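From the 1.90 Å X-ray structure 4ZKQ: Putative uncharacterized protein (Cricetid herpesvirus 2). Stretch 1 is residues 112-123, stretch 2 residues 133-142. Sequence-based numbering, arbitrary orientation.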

# COMPACT_ATOMS: atom_id res chain seq x y z
N PRO A 112 -6.55 11.26 3.60
CA PRO A 112 -6.27 12.25 2.57
C PRO A 112 -7.52 12.54 1.75
O PRO A 112 -8.20 11.62 1.30
CB PRO A 112 -5.19 11.58 1.73
CG PRO A 112 -5.51 10.10 1.86
CD PRO A 112 -5.97 9.94 3.28
N ASN A 113 -7.81 13.83 1.58
CA ASN A 113 -8.92 14.32 0.77
C ASN A 113 -10.26 14.26 1.50
O ASN A 113 -11.29 14.57 0.91
CB ASN A 113 -9.03 13.55 -0.56
CG ASN A 113 -9.69 14.37 -1.67
OD1 ASN A 113 -9.41 15.55 -1.82
ND2 ASN A 113 -10.55 13.73 -2.46
N LYS A 114 -10.25 13.87 2.77
CA LYS A 114 -11.52 13.71 3.49
C LYS A 114 -11.39 14.09 4.96
O LYS A 114 -10.74 13.41 5.74
CB LYS A 114 -12.02 12.27 3.37
CG LYS A 114 -13.39 12.01 4.00
CD LYS A 114 -14.50 12.85 3.37
CE LYS A 114 -15.87 12.44 3.93
NZ LYS A 114 -16.91 13.50 3.80
N GLU A 115 -12.05 15.19 5.31
CA GLU A 115 -12.02 15.74 6.66
C GLU A 115 -12.59 14.79 7.71
O GLU A 115 -13.37 13.90 7.39
CB GLU A 115 -12.81 17.05 6.70
CG GLU A 115 -14.33 16.85 6.60
CD GLU A 115 -15.10 18.14 6.38
OE1 GLU A 115 -14.51 19.23 6.56
OE2 GLU A 115 -16.29 18.06 6.02
N GLU A 116 -12.21 15.01 8.97
CA GLU A 116 -12.77 14.23 10.07
C GLU A 116 -14.28 14.27 10.06
O GLU A 116 -14.89 15.33 10.01
CB GLU A 116 -12.25 14.73 11.42
CG GLU A 116 -12.79 13.91 12.58
CD GLU A 116 -12.37 14.42 13.94
OE1 GLU A 116 -11.75 15.51 14.02
OE2 GLU A 116 -12.68 13.72 14.92
N HIS A 117 -14.88 13.09 10.10
CA HIS A 117 -16.33 12.95 9.96
C HIS A 117 -16.78 11.62 10.52
O HIS A 117 -15.98 10.69 10.63
CB HIS A 117 -16.73 13.04 8.48
CG HIS A 117 -16.33 11.83 7.69
ND1 HIS A 117 -15.03 11.58 7.31
CD2 HIS A 117 -17.06 10.78 7.23
CE1 HIS A 117 -14.98 10.44 6.64
NE2 HIS A 117 -16.20 9.94 6.58
N VAL A 118 -18.06 11.52 10.84
CA VAL A 118 -18.67 10.24 11.17
C VAL A 118 -18.85 9.45 9.87
O VAL A 118 -19.58 9.90 8.98
CB VAL A 118 -20.03 10.41 11.86
CG1 VAL A 118 -20.70 9.07 12.11
CG2 VAL A 118 -19.87 11.18 13.16
N PRO A 119 -18.19 8.27 9.75
CA PRO A 119 -18.27 7.54 8.48
C PRO A 119 -19.68 7.09 8.17
O PRO A 119 -20.52 7.06 9.07
CB PRO A 119 -17.34 6.34 8.70
CG PRO A 119 -17.32 6.14 10.17
CD PRO A 119 -17.45 7.52 10.77
N GLN A 120 -19.93 6.77 6.91
CA GLN A 120 -21.24 6.30 6.50
C GLN A 120 -21.42 4.86 6.97
O GLN A 120 -20.53 4.03 6.77
CB GLN A 120 -21.38 6.40 5.00
CG GLN A 120 -22.74 6.03 4.48
CD GLN A 120 -22.89 6.35 3.01
OE1 GLN A 120 -22.10 7.10 2.44
NE2 GLN A 120 -23.90 5.77 2.39
N PHE A 121 -22.56 4.57 7.61
CA PHE A 121 -22.85 3.23 8.10
C PHE A 121 -23.85 2.52 7.21
O PHE A 121 -24.75 3.14 6.65
CB PHE A 121 -23.39 3.27 9.53
CG PHE A 121 -22.33 3.40 10.58
CD1 PHE A 121 -21.69 4.60 10.80
CD2 PHE A 121 -21.97 2.30 11.36
CE1 PHE A 121 -20.72 4.72 11.77
CE2 PHE A 121 -21.00 2.41 12.32
CZ PHE A 121 -20.37 3.62 12.53
N VAL A 122 -23.69 1.20 7.09
CA VAL A 122 -24.62 0.36 6.36
C VAL A 122 -24.79 -0.96 7.11
O VAL A 122 -23.97 -1.32 7.95
CB VAL A 122 -24.15 0.05 4.93
CG1 VAL A 122 -24.19 1.29 4.07
CG2 VAL A 122 -22.74 -0.56 4.94
N THR A 123 -25.88 -1.66 6.79
CA THR A 123 -26.06 -3.02 7.24
C THR A 123 -26.04 -3.90 6.01
O THR A 123 -26.69 -3.58 5.01
CB THR A 123 -27.38 -3.21 8.02
OG1 THR A 123 -27.39 -2.33 9.14
CG2 THR A 123 -27.51 -4.65 8.51
N GLN A 133 -24.51 -7.73 9.45
CA GLN A 133 -23.30 -7.04 9.88
C GLN A 133 -23.45 -5.53 9.72
O GLN A 133 -23.96 -5.05 8.72
CB GLN A 133 -22.10 -7.52 9.08
CG GLN A 133 -21.81 -9.00 9.23
CD GLN A 133 -20.53 -9.41 8.53
OE1 GLN A 133 -20.20 -8.89 7.46
NE2 GLN A 133 -19.79 -10.33 9.14
N ARG A 134 -22.99 -4.81 10.74
CA ARG A 134 -22.95 -3.36 10.70
C ARG A 134 -21.55 -2.92 10.28
O ARG A 134 -20.56 -3.21 10.97
CB ARG A 134 -23.31 -2.80 12.08
CG ARG A 134 -23.64 -1.32 12.09
CD ARG A 134 -24.97 -1.04 11.40
NE ARG A 134 -25.36 0.35 11.57
CZ ARG A 134 -26.15 1.04 10.75
NH1 ARG A 134 -26.66 0.46 9.67
NH2 ARG A 134 -26.44 2.30 11.02
N LEU A 135 -21.46 -2.22 9.15
CA LEU A 135 -20.19 -1.74 8.63
C LEU A 135 -20.16 -0.22 8.52
O LEU A 135 -21.20 0.40 8.30
CB LEU A 135 -19.90 -2.34 7.26
CG LEU A 135 -19.91 -3.86 7.13
CD1 LEU A 135 -19.69 -4.26 5.68
CD2 LEU A 135 -18.85 -4.48 8.01
N PHE A 136 -18.97 0.36 8.64
CA PHE A 136 -18.79 1.77 8.31
C PHE A 136 -17.74 1.90 7.21
O PHE A 136 -16.87 1.04 7.08
CB PHE A 136 -18.38 2.59 9.55
CG PHE A 136 -17.07 2.18 10.18
CD1 PHE A 136 -15.87 2.73 9.76
CD2 PHE A 136 -17.05 1.28 11.24
CE1 PHE A 136 -14.68 2.36 10.35
CE2 PHE A 136 -15.86 0.90 11.83
CZ PHE A 136 -14.67 1.45 11.39
N PHE A 137 -17.84 2.95 6.40
CA PHE A 137 -16.84 3.15 5.35
C PHE A 137 -16.58 4.61 5.00
O PHE A 137 -17.37 5.50 5.32
CB PHE A 137 -17.26 2.38 4.09
CG PHE A 137 -18.49 2.93 3.41
CD1 PHE A 137 -19.75 2.48 3.76
CD2 PHE A 137 -18.37 3.88 2.40
CE1 PHE A 137 -20.88 2.98 3.13
CE2 PHE A 137 -19.51 4.38 1.76
CZ PHE A 137 -20.76 3.93 2.14
N ALA A 138 -15.44 4.83 4.36
CA ALA A 138 -15.06 6.15 3.87
C ALA A 138 -14.10 5.99 2.71
O ALA A 138 -13.31 5.04 2.68
CB ALA A 138 -14.41 6.97 4.97
N LYS A 139 -14.17 6.92 1.77
CA LYS A 139 -13.33 6.89 0.59
C LYS A 139 -12.31 8.02 0.64
O LYS A 139 -12.64 9.14 1.01
CB LYS A 139 -14.19 6.99 -0.67
CG LYS A 139 -13.42 6.92 -1.96
CD LYS A 139 -14.38 6.78 -3.13
CE LYS A 139 -13.68 6.99 -4.46
NZ LYS A 139 -14.65 7.15 -5.56
N PHE A 140 -11.07 7.70 0.27
CA PHE A 140 -9.97 8.66 0.32
C PHE A 140 -9.25 8.71 -1.01
O PHE A 140 -9.31 7.76 -1.79
CB PHE A 140 -8.96 8.30 1.42
CG PHE A 140 -9.57 8.10 2.77
CD1 PHE A 140 -10.20 9.15 3.41
CD2 PHE A 140 -9.51 6.87 3.40
CE1 PHE A 140 -10.78 8.97 4.65
CE2 PHE A 140 -10.08 6.69 4.65
CZ PHE A 140 -10.71 7.75 5.28
N LEU A 141 -8.55 9.81 -1.25
CA LEU A 141 -7.71 9.95 -2.43
C LEU A 141 -6.38 10.49 -1.97
O LEU A 141 -6.31 11.55 -1.37
CB LEU A 141 -8.36 10.90 -3.44
CG LEU A 141 -7.51 11.36 -4.62
CD1 LEU A 141 -7.17 10.21 -5.54
CD2 LEU A 141 -8.28 12.43 -5.38
N GLY A 142 -5.31 9.76 -2.25
CA GLY A 142 -4.00 10.18 -1.80
C GLY A 142 -2.91 9.29 -2.34
O GLY A 142 -3.18 8.38 -3.13

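Residues 120-123 pair antiparallel with the long strand 133-142, the strand directions lying 152° apart. The register rests on two hydrogen-bonded pairs. In the first, F137 N donates to Q120 O at 2.9 Å (152° at hydrogen), while the return bond from Q120 N to F137 O is longer, 3.3 Å and 139°. In the second, V122 N to L135 O and L135 N to V122 O are both 2.9 Å and nearly straight, at 166° and 167°. Between these pairs, F121 and F136 bring their CA atoms to 4.3 Å, and F121 CA makes a CA-H...O contact with L135 O at 3.3 Å.

Side chains alternate across the sheet. On the face shared by Q120, V122, L135 and F137, F137 takes chi1 p (68°), and its ring comes nearer stretch 1 than its CA-to-CB direction alone suggests. Q120 CB lies over one ring face, 4.1 Å from the F137 centroid and 23° off the normal; V122 CG1 meets the ring edge, 3.8 Å from F137 CE1. Flat and apolar, this ring serves both neighbours, and 98 Å² of F137 is covered.

On the opposite face, F121 (chi1 m, -82°) lays its ring over F136 CB, which sits 3.7 Å from the F121 centroid and 10° off the normal. F136, at chi1 p, directs its own ring away from the strand partner, yet F136 CD1 still reaches P119 CG at 3.7 Å. R134 is t at chi1 and p at chi2; this bend brings its guanidinium over F121 CB and lets R134 NH1 donate to T123 OG1 at 2.9 Å.

Farther along, L141 N donates to P112 O at 3.1 Å. Glycine suits position 142: an ideal CB modelled on G142 would lie 2.6 Å from P112 CG, a clash. Together the stretches bury 975 Å².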